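Local coordinates for prolyl oligopeptidase (Novosphingobium capsulatum, PDB 1YR2), which probably hydrolyses oligopeptides on the carboxyl side of proline, and less readily of alanine, as a serine peptidase of family S9A, at residues S362-L376 against S379-L393. Sequence-based numbering, arbitrary orientation.
Sequences SKDNLESVGIAGNRL and SYIHDAKSQVLAFDL
Side-chain polar contact centres on Asp364, whose OD2 accepts from ND1 of His382 at 2.6 Å with an N-H...O angle of 164°. The acceptor lies close to the imidazole plane, whereas the nitrogen meets OD2 on its syn side, 30° out of the carboxylate plane; ring and carboxylate are steeply turned against each other. Water 2 links the same OD2 to Gln387 OE1, and water 1 joins OD1 to Asp383 N. Replacing Asp364 by an alanine is likely to leave His382 ND1 without its acceptor, the ring freer to turn, and both water bridges without one anchor.

Backbone pairing is antiparallel and comes in two patches. Ser379 O accepts from Glu367 N (2.8 Å) and Ser379 N donates to Ser368 O (2.9 Å), so two residues face one: a classic beta bulge. At the other end Leu376 N donates to Phe391 O (2.7 Å) and Phe391 N to Leu376 O (2.9 Å). These patches belong to successive hairpins, 365-372 with 375-382 and 375-382 with 385-392, in one four-stranded blade of the N-terminal beta-propeller; a type II' turn from Ala372 to Arg375 closes the first.

Among the apolar contacts, CG of Leu366 lies trans to the backbone N (chi1 179°), which carries CD1 over one face of the Tyr380 ring, 3.8 Å from its centroid, a CH-pi contact. The Leu393 and Ile371 side chains cross at about a right angle, and Trp331 touches Ile371 and Leu376.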
ATOM      1  N   SER A 362      13.036  18.751   3.645  1.00 14.72           N
ATOM      2  CA  SER A 362      13.132  18.468   5.086  1.00 14.94           C
ATOM      3  C   SER A 362      13.820  17.121   5.386  1.00 14.55           C
ATOM      4  O   SER A 362      14.338  16.469   4.482  1.00 14.74           O
ATOM      5  CB  SER A 362      11.783  18.624   5.768  1.00 16.63           C
ATOM      6  OG  SER A 362      11.078  17.432   5.901  1.00 16.23           O
ATOM      7  N   LYS A 363      13.792  16.735   6.645  1.00 14.87           N
ATOM      8  CA  LYS A 363      14.247  15.424   7.092  1.00 16.21           C
ATOM      9  C   LYS A 363      13.303  14.296   6.700  1.00 14.71           C
ATOM     10  O   LYS A 363      13.688  13.121   6.729  1.00 15.04           O
ATOM     11  CB  LYS A 363      14.356  15.426   8.607  1.00 17.58           C
ATOM     12  CG  LYS A 363      15.404  16.435   9.122  1.00 23.85           C
ATOM     13  CD  LYS A 363      16.799  15.829   9.030  1.00 28.46           C
ATOM     14  CE  LYS A 363      17.923  16.896   9.097  1.00 30.68           C
ATOM     15  NZ  LYS A 363      19.044  16.412   9.929  1.00 31.85           N
ATOM     16  N   ASP A 364      12.075  14.653   6.351  1.00 13.56           N
ATOM     17  CA  ASP A 364      11.014  13.672   6.026  1.00 12.70           C
ATOM     18  C   ASP A 364      10.772  13.629   4.536  1.00 11.26           C
ATOM     19  O   ASP A 364      10.850  14.674   3.848  1.00 11.78           O
ATOM     20  CB  ASP A 364       9.697  14.062   6.682  1.00 12.71           C
ATOM     21  CG  ASP A 364       9.772  14.064   8.206  1.00 16.66           C
ATOM     22  OD1 ASP A 364      10.554  13.277   8.795  1.00 16.26           O
ATOM     23  OD2 ASP A 364       9.068  14.833   8.877  1.00 17.23           O
ATOM     24  N   ASN A 365      10.444  12.433   4.031  1.00 10.89           N
ATOM     25  CA  ASN A 365      10.120  12.244   2.649  1.00 11.30           C
ATOM     26  C   ASN A 365       8.804  12.934   2.301  1.00 10.69           C
ATOM     27  O   ASN A 365       7.763  12.690   2.944  1.00 10.08           O
ATOM     28  CB  ASN A 365      10.074  10.754   2.320  1.00 11.80           C
ATOM     29  CG  ASN A 365      10.014  10.482   0.833  1.00 17.23           C
ATOM     30  OD1 ASN A 365      10.475  11.290   0.013  1.00 17.62           O
ATOM     31  ND2 ASN A 365       9.488   9.307   0.474  1.00 18.38           N
ATOM     32  N   LEU A 366       8.847  13.787   1.283  1.00 10.93           N
ATOM     33  CA  LEU A 366       7.631  14.442   0.778  1.00 11.25           C
ATOM     34  C   LEU A 366       7.005  13.599  -0.327  1.00 13.28           C
ATOM     35  O   LEU A 366       7.539  13.499  -1.433  1.00 12.94           O
ATOM     36  CB  LEU A 366       7.927  15.819   0.219  1.00 10.97           C
ATOM     37  CG  LEU A 366       6.821  16.668  -0.368  1.00 12.11           C
ATOM     38  CD1 LEU A 366       5.784  16.918   0.675  1.00 12.92           C
ATOM     39  CD2 LEU A 366       7.363  17.981  -0.789  1.00 12.49           C
ATOM     40  N   GLU A 367       5.826  13.099  -0.032  1.00 15.11           N
ATOM     41  CA  GLU A 367       5.107  12.184  -0.878  1.00 18.42           C
ATOM     42  C   GLU A 367       4.260  12.896  -1.965  1.00 18.36           C
ATOM     43  O   GLU A 367       4.301  12.497  -3.123  1.00 18.83           O
ATOM     44  CB  GLU A 367       4.214  11.352   0.048  1.00 19.97           C
ATOM     45  CG  GLU A 367       3.595  10.112  -0.495  1.00 28.69           C
ATOM     46  CD  GLU A 367       3.133   9.199   0.661  1.00 33.41           C
ATOM     47  OE1 GLU A 367       2.265   9.629   1.513  1.00 31.89           O
ATOM     48  OE2 GLU A 367       3.694   8.075   0.716  1.00 37.10           O
ATOM     49  N   SER A 368       3.560  13.971  -1.605  1.00 15.15           N
ATOM     50  CA  SER A 368       2.600  14.599  -2.531  1.00 16.11           C
ATOM     51  C   SER A 368       2.214  15.966  -1.958  1.00 14.79           C
ATOM     52  O   SER A 368       2.362  16.207  -0.740  1.00 12.80           O
ATOM     53  CB  SER A 368       1.338  13.716  -2.750  1.00 16.52           C
ATOM     54  OG  SER A 368       0.604  13.646  -1.550  1.00 21.70           O
ATOM     55  N   VAL A 369       1.770  16.844  -2.841  1.00 14.26           N
ATOM     56  CA  VAL A 369       1.397  18.200  -2.475  1.00 13.07           C
ATOM     57  C   VAL A 369       0.169  18.542  -3.268  1.00 13.78           C
ATOM     58  O   VAL A 369       0.082  18.162  -4.407  1.00 13.98           O
ATOM     59  CB  VAL A 369       2.509  19.192  -2.813  1.00 13.11           C
ATOM     60  CG1 VAL A 369       2.022  20.580  -2.645  1.00 13.16           C
ATOM     61  CG2 VAL A 369       3.703  18.974  -1.930  1.00 12.46           C
ATOM     62  N   GLY A 370      -0.773  19.239  -2.663  1.00 13.41           N
ATOM     63  CA  GLY A 370      -1.888  19.799  -3.386  1.00 13.99           C
ATOM     64  C   GLY A 370      -2.131  21.214  -2.934  1.00 12.51           C
ATOM     65  O   GLY A 370      -1.703  21.626  -1.850  1.00 13.13           O
ATOM     66  N   ILE A 371      -2.851  21.984  -3.744  1.00 12.34           N
ATOM     67  CA  ILE A 371      -3.213  23.318  -3.382  1.00 13.73           C
ATOM     68  C   ILE A 371      -4.734  23.412  -3.198  1.00 13.08           C
ATOM     69  O   ILE A 371      -5.494  22.899  -4.026  1.00 13.90           O
ATOM     70  CB  ILE A 371      -2.707  24.325  -4.417  1.00 13.42           C
ATOM     71  CG1 ILE A 371      -1.186  24.472  -4.288  1.00 15.42           C
ATOM     72  CG2 ILE A 371      -3.306  25.690  -4.148  1.00 15.05           C
ATOM     73  CD1 ILE A 371      -0.483  25.355  -5.388  1.00 15.04           C
ATOM     74  N   ALA A 372      -5.148  24.039  -2.098  1.00 12.95           N
ATOM     75  CA  ALA A 372      -6.575  24.281  -1.840  1.00 13.86           C
ATOM     76  C   ALA A 372      -6.754  25.527  -1.005  1.00 13.56           C
ATOM     77  O   ALA A 372      -5.966  25.805  -0.108  1.00 12.58           O
ATOM     78  CB  ALA A 372      -7.214  23.054  -1.144  1.00 15.07           C
ATOM     79  N   GLY A 373      -7.803  26.298  -1.304  1.00 14.90           N
ATOM     80  CA  GLY A 373      -8.058  27.516  -0.567  1.00 16.99           C
ATOM     81  C   GLY A 373      -6.918  28.446  -0.968  1.00 18.23           C
ATOM     82  O   GLY A 373      -6.698  28.657  -2.169  1.00 20.54           O
ATOM     83  N   ASN A 374      -6.133  28.915  -0.013  1.00 19.70           N
ATOM     84  CA  ASN A 374      -4.976  29.766  -0.350  1.00 21.56           C
ATOM     85  C   ASN A 374      -3.685  29.146   0.129  1.00 19.72           C
ATOM     86  O   ASN A 374      -2.738  29.859   0.360  1.00 20.05           O
ATOM     87  CB  ASN A 374      -5.090  31.172   0.258  1.00 23.41           C
ATOM     88  CG  ASN A 374      -6.252  31.946  -0.311  1.00 29.54           C
ATOM     89  OD1 ASN A 374      -6.558  31.844  -1.528  1.00 39.45           O
ATOM     90  ND2 ASN A 374      -6.958  32.669   0.552  1.00 33.95           N
ATOM     91  N   ARG A 375      -3.642  27.812   0.185  1.00 17.94           N
ATOM     92  CA  ARG A 375      -2.572  27.102   0.853  1.00 15.98           C
ATOM     93  C   ARG A 375      -2.057  25.882   0.119  1.00 14.80           C
ATOM     94  O   ARG A 375      -2.762  25.217  -0.694  1.00 13.97           O
ATOM     95  CB  ARG A 375      -3.053  26.687   2.231  1.00 16.84           C
ATOM     96  CG  ARG A 375      -3.112  27.798   3.221  1.00 18.62           C
ATOM     97  CD  ARG A 375      -3.723  27.376   4.523  1.00 20.63           C
ATOM     98  NE  ARG A 375      -3.496  28.351   5.588  1.00 17.94           N
ATOM     99  CZ  ARG A 375      -3.851  28.143   6.862  1.00 18.26           C
ATOM    100  NH1 ARG A 375      -4.479  27.020   7.239  1.00 17.97           N
ATOM    101  NH2 ARG A 375      -3.544  29.025   7.775  1.00 22.68           N
ATOM    102  N   LEU A 376      -0.805  25.565   0.420  1.00 12.30           N
ATOM    103  CA  LEU A 376      -0.193  24.303   0.050  1.00 12.57           C
ATOM    104  C   LEU A 376      -0.400  23.307   1.165  1.00 11.78           C
ATOM    105  O   LEU A 376      -0.240  23.646   2.322  1.00 10.07           O
ATOM    106  CB  LEU A 376       1.319  24.454  -0.133  1.00 13.16           C
ATOM    107  CG  LEU A 376       1.825  25.263  -1.309  1.00 15.54           C
ATOM    108  CD1 LEU A 376       3.218  25.794  -1.023  1.00 17.12           C
ATOM    109  CD2 LEU A 376       1.830  24.340  -2.562  1.00 16.16           C
ATOM    110  N   SER A 379       2.055  16.342   2.100  1.00 10.05           N
ATOM    111  CA  SER A 379       2.001  15.081   2.794  1.00 11.14           C
ATOM    112  C   SER A 379       3.387  14.425   2.917  1.00 10.59           C
ATOM    113  O   SER A 379       3.987  13.992   1.924  1.00 11.54           O
ATOM    114  CB  SER A 379       1.022  14.134   2.079  1.00 12.14           C
ATOM    115  OG  SER A 379      -0.262  14.680   2.190  1.00 14.69           O
ATOM    116  N   TYR A 380       3.861  14.360   4.149  1.00  9.19           N
ATOM    117  CA  TYR A 380       5.145  13.851   4.479  1.00  9.57           C
ATOM    118  C   TYR A 380       5.028  12.503   5.156  1.00 10.23           C
ATOM    119  O   TYR A 380       3.988  12.181   5.804  1.00 11.46           O
ATOM    120  CB  TYR A 380       5.882  14.801   5.452  1.00 10.13           C
ATOM    121  CG  TYR A 380       6.387  16.077   4.839  1.00  9.05           C
ATOM    122  CD1 TYR A 380       7.598  16.128   4.173  1.00  8.84           C
ATOM    123  CD2 TYR A 380       5.639  17.242   4.954  1.00  8.40           C
ATOM    124  CE1 TYR A 380       8.064  17.332   3.635  1.00 11.92           C
ATOM    125  CE2 TYR A 380       6.051  18.386   4.415  1.00  9.75           C
ATOM    126  CZ  TYR A 380       7.284  18.471   3.785  1.00 12.24           C
ATOM    127  OH  TYR A 380       7.675  19.713   3.269  1.00  8.53           O
ATOM    128  N   ILE A 381       6.119  11.742   5.095  1.00 10.98           N
ATOM    129  CA  ILE A 381       6.260  10.560   5.939  1.00 11.81           C
ATOM    130  C   ILE A 381       7.155  10.987   7.110  1.00 11.87           C
ATOM    131  O   ILE A 381       8.370  11.191   6.933  1.00 11.59           O
ATOM    132  CB  ILE A 381       6.849   9.360   5.208  1.00 12.19           C
ATOM    133  CG1 ILE A 381       5.996   8.957   3.990  1.00 15.14           C
ATOM    134  CG2 ILE A 381       6.920   8.166   6.167  1.00 13.32           C
ATOM    135  CD1 ILE A 381       4.575   8.709   4.277  1.00 18.56           C
ATOM    136  N   HIS A 382       6.512  11.118   8.262  1.00 12.60           N
ATOM    137  CA  HIS A 382       7.094  11.526   9.524  1.00 13.06           C
ATOM    138  C   HIS A 382       7.033  10.371  10.546  1.00 13.20           C
ATOM    139  O   HIS A 382       5.983  10.016  11.035  1.00 12.12           O
ATOM    140  CB  HIS A 382       6.279  12.716  10.045  1.00 14.86           C
ATOM    141  CG  HIS A 382       6.869  13.370  11.259  1.00 16.43           C
ATOM    142  ND1 HIS A 382       8.023  14.116  11.199  1.00 20.83           N
ATOM    143  CD2 HIS A 382       6.464  13.397  12.558  1.00 20.93           C
ATOM    144  CE1 HIS A 382       8.318  14.569  12.411  1.00 23.80           C
ATOM    145  NE2 HIS A 382       7.398  14.131  13.257  1.00 24.55           N
ATOM    146  N   ASP A 383       8.186   9.811  10.864  1.00 12.92           N
ATOM    147  CA  ASP A 383       8.280   8.609  11.715  1.00 13.33           C
ATOM    148  C   ASP A 383       7.259   7.521  11.324  1.00 11.88           C
ATOM    149  O   ASP A 383       6.461   7.051  12.138  1.00 11.46           O
ATOM    150  CB  ASP A 383       8.178   8.965  13.185  1.00 13.28           C
ATOM    151  CG  ASP A 383       9.344   9.832  13.672  1.00 15.82           C
ATOM    152  OD1 ASP A 383      10.532   9.496  13.481  1.00 16.81           O
ATOM    153  OD2 ASP A 383       9.131  10.870  14.307  1.00 19.60           O
ATOM    154  N   ALA A 384       7.321   7.130  10.065  1.00 11.24           N
ATOM    155  CA  ALA A 384       6.574   5.989   9.517  1.00 11.13           C
ATOM    156  C   ALA A 384       5.063   6.130   9.447  1.00 11.40           C
ATOM    157  O   ALA A 384       4.392   5.151   9.368  1.00 13.10           O
ATOM    158  CB  ALA A 384       6.973   4.710  10.273  1.00 11.82           C
ATOM    159  N   LYS A 385       4.556   7.359   9.422  1.00 10.97           N
ATOM    160  CA  LYS A 385       3.133   7.647   9.324  1.00 11.56           C
ATOM    161  C   LYS A 385       3.034   9.028   8.650  1.00 11.63           C
ATOM    162  O   LYS A 385       4.029   9.710   8.452  1.00 12.29           O
ATOM    163  CB  LYS A 385       2.491   7.648  10.726  1.00 11.82           C
ATOM    164  CG  LYS A 385       3.080   8.850  11.571  1.00 14.71           C
ATOM    165  CD  LYS A 385       2.645   8.935  12.961  1.00 18.21           C
ATOM    166  CE  LYS A 385       3.443  10.093  13.647  1.00 15.39           C
ATOM    167  NZ  LYS A 385       4.865   9.633  13.683  1.00 12.76           N
ATOM    168  N   SER A 386       1.838   9.444   8.301  1.00 10.68           N
ATOM    169  CA  SER A 386       1.647  10.691   7.596  1.00 11.47           C
ATOM    170  C   SER A 386       1.636  11.890   8.555  1.00 11.44           C
ATOM    171  O   SER A 386       1.087  11.830   9.632  1.00 11.34           O
ATOM    172  CB  SER A 386       0.378  10.665   6.739  1.00 11.48           C
ATOM    173  OG  SER A 386       0.516   9.817   5.601  1.00 10.35           O
ATOM    174  N   GLN A 387       2.276  12.983   8.140  1.00 11.92           N
ATOM    175  CA  GLN A 387       2.070  14.300   8.688  1.00 11.79           C
ATOM    176  C   GLN A 387       1.786  15.223   7.504  1.00 11.77           C
ATOM    177  O   GLN A 387       2.613  15.305   6.585  1.00 11.29           O
ATOM    178  CB  GLN A 387       3.327  14.802   9.395  1.00 12.38           C
ATOM    179  CG  GLN A 387       3.146  16.178   9.981  1.00 16.56           C
ATOM    180  CD  GLN A 387       4.284  16.568  10.820  1.00 18.34           C
ATOM    181  OE1 GLN A 387       5.383  16.769  10.312  1.00 20.14           O
ATOM    182  NE2 GLN A 387       4.033  16.719  12.127  1.00 19.65           N
ATOM    183  N   VAL A 388       0.643  15.916   7.518  1.00 11.29           N
ATOM    184  CA  VAL A 388       0.271  16.818   6.437  1.00 11.28           C
ATOM    185  C   VAL A 388       0.467  18.234   6.936  1.00 11.78           C
ATOM    186  O   VAL A 388      -0.201  18.669   7.866  1.00 12.67           O
ATOM    187  CB  VAL A 388      -1.182  16.598   5.970  1.00 11.69           C
ATOM    188  CG1 VAL A 388      -1.501  17.551   4.777  1.00 11.96           C
ATOM    189  CG2 VAL A 388      -1.432  15.132   5.544  1.00 14.26           C
ATOM    190  N   LEU A 389       1.453  18.937   6.371  1.00 11.81           N
ATOM    191  CA  LEU A 389       1.748  20.294   6.751  1.00 11.46           C
ATOM    192  C   LEU A 389       1.132  21.302   5.797  1.00 11.24           C
ATOM    193  O   LEU A 389       1.097  21.102   4.577  1.00 10.84           O
ATOM    194  CB  LEU A 389       3.274  20.495   6.868  1.00 10.10           C
ATOM    195  CG  LEU A 389       4.007  19.634   7.896  1.00 12.69           C
ATOM    196  CD1 LEU A 389       5.561  19.845   7.876  1.00 16.12           C
ATOM    197  CD2 LEU A 389       3.458  19.916   9.248  1.00 14.52           C
ATOM    198  N   ALA A 390       0.681  22.420   6.362  1.00 10.35           N
ATOM    199  CA  ALA A 390       0.086  23.506   5.591  1.00 10.93           C
ATOM    200  C   ALA A 390       1.041  24.648   5.467  1.00 10.72           C
ATOM    201  O   ALA A 390       1.813  24.960   6.396  1.00 10.62           O
ATOM    202  CB  ALA A 390      -1.204  24.002   6.255  1.00 11.07           C
ATOM    203  N   PHE A 391       1.016  25.296   4.309  1.00 11.01           N
ATOM    204  CA  PHE A 391       1.869  26.483   4.065  1.00 10.89           C
ATOM    205  C   PHE A 391       1.076  27.492   3.248  1.00 11.73           C
ATOM    206  O   PHE A 391       0.237  27.100   2.432  1.00 12.94           O
ATOM    207  CB  PHE A 391       3.116  26.127   3.257  1.00 10.03           C
ATOM    208  CG  PHE A 391       3.984  25.101   3.882  1.00  9.70           C
ATOM    209  CD1 PHE A 391       3.734  23.736   3.648  1.00 10.14           C
ATOM    210  CD2 PHE A 391       5.023  25.450   4.746  1.00  8.31           C
ATOM    211  CE1 PHE A 391       4.511  22.764   4.196  1.00 11.40           C
ATOM    212  CE2 PHE A 391       5.812  24.428   5.338  1.00  9.53           C
ATOM    213  CZ  PHE A 391       5.522  23.059   5.020  1.00 10.02           C
ATOM    214  N   ASP A 392       1.321  28.790   3.443  1.00 13.03           N
ATOM    215  CA  ASP A 392       0.923  29.790   2.456  1.00 13.75           C
ATOM    216  C   ASP A 392       1.620  29.479   1.131  1.00 13.91           C
ATOM    217  O   ASP A 392       2.630  28.831   1.098  1.00 12.26           O
ATOM    218  CB  ASP A 392       1.318  31.226   2.919  1.00 15.62           C
ATOM    219  CG  ASP A 392       0.585  31.672   4.182  1.00 20.45           C
ATOM    220  OD1 ASP A 392      -0.519  31.162   4.500  1.00 29.33           O
ATOM    221  OD2 ASP A 392       1.043  32.531   4.938  1.00 29.16           O
ATOM    222  N   LEU A 393       1.109  30.030   0.047  1.00 14.01           N
ATOM    223  CA  LEU A 393       1.649  29.789  -1.271  1.00 15.23           C
ATOM    224  C   LEU A 393       3.085  30.250  -1.407  1.00 13.54           C
ATOM    225  O   LEU A 393       3.835  29.699  -2.219  1.00 13.36           O
ATOM    226  CB  LEU A 393       0.752  30.449  -2.343  1.00 16.23           C
ATOM    227  CG  LEU A 393      -0.684  29.869  -2.501  1.00 19.97           C
ATOM    228  CD1 LEU A 393      -1.510  30.548  -3.613  1.00 19.38           C
ATOM    229  CD2 LEU A 393      -0.636  28.422  -2.708  1.00 25.69           C
TER
HETATM  230  O   HOH W   1      10.732  10.632   9.381  1.00 22.78           O
HETATM  231  O   HOH W   2       7.005  16.378   8.032  1.00 27.09           O
HETATM  232  O   HOH W   3      10.512  10.105   5.820  1.00 19.84           O
HETATM  233  O   HOH W   4       1.970  11.252   4.019  1.00 23.59           O
HETATM  234  O   HOH W   5      -1.184  31.968   0.484  1.00 34.00           O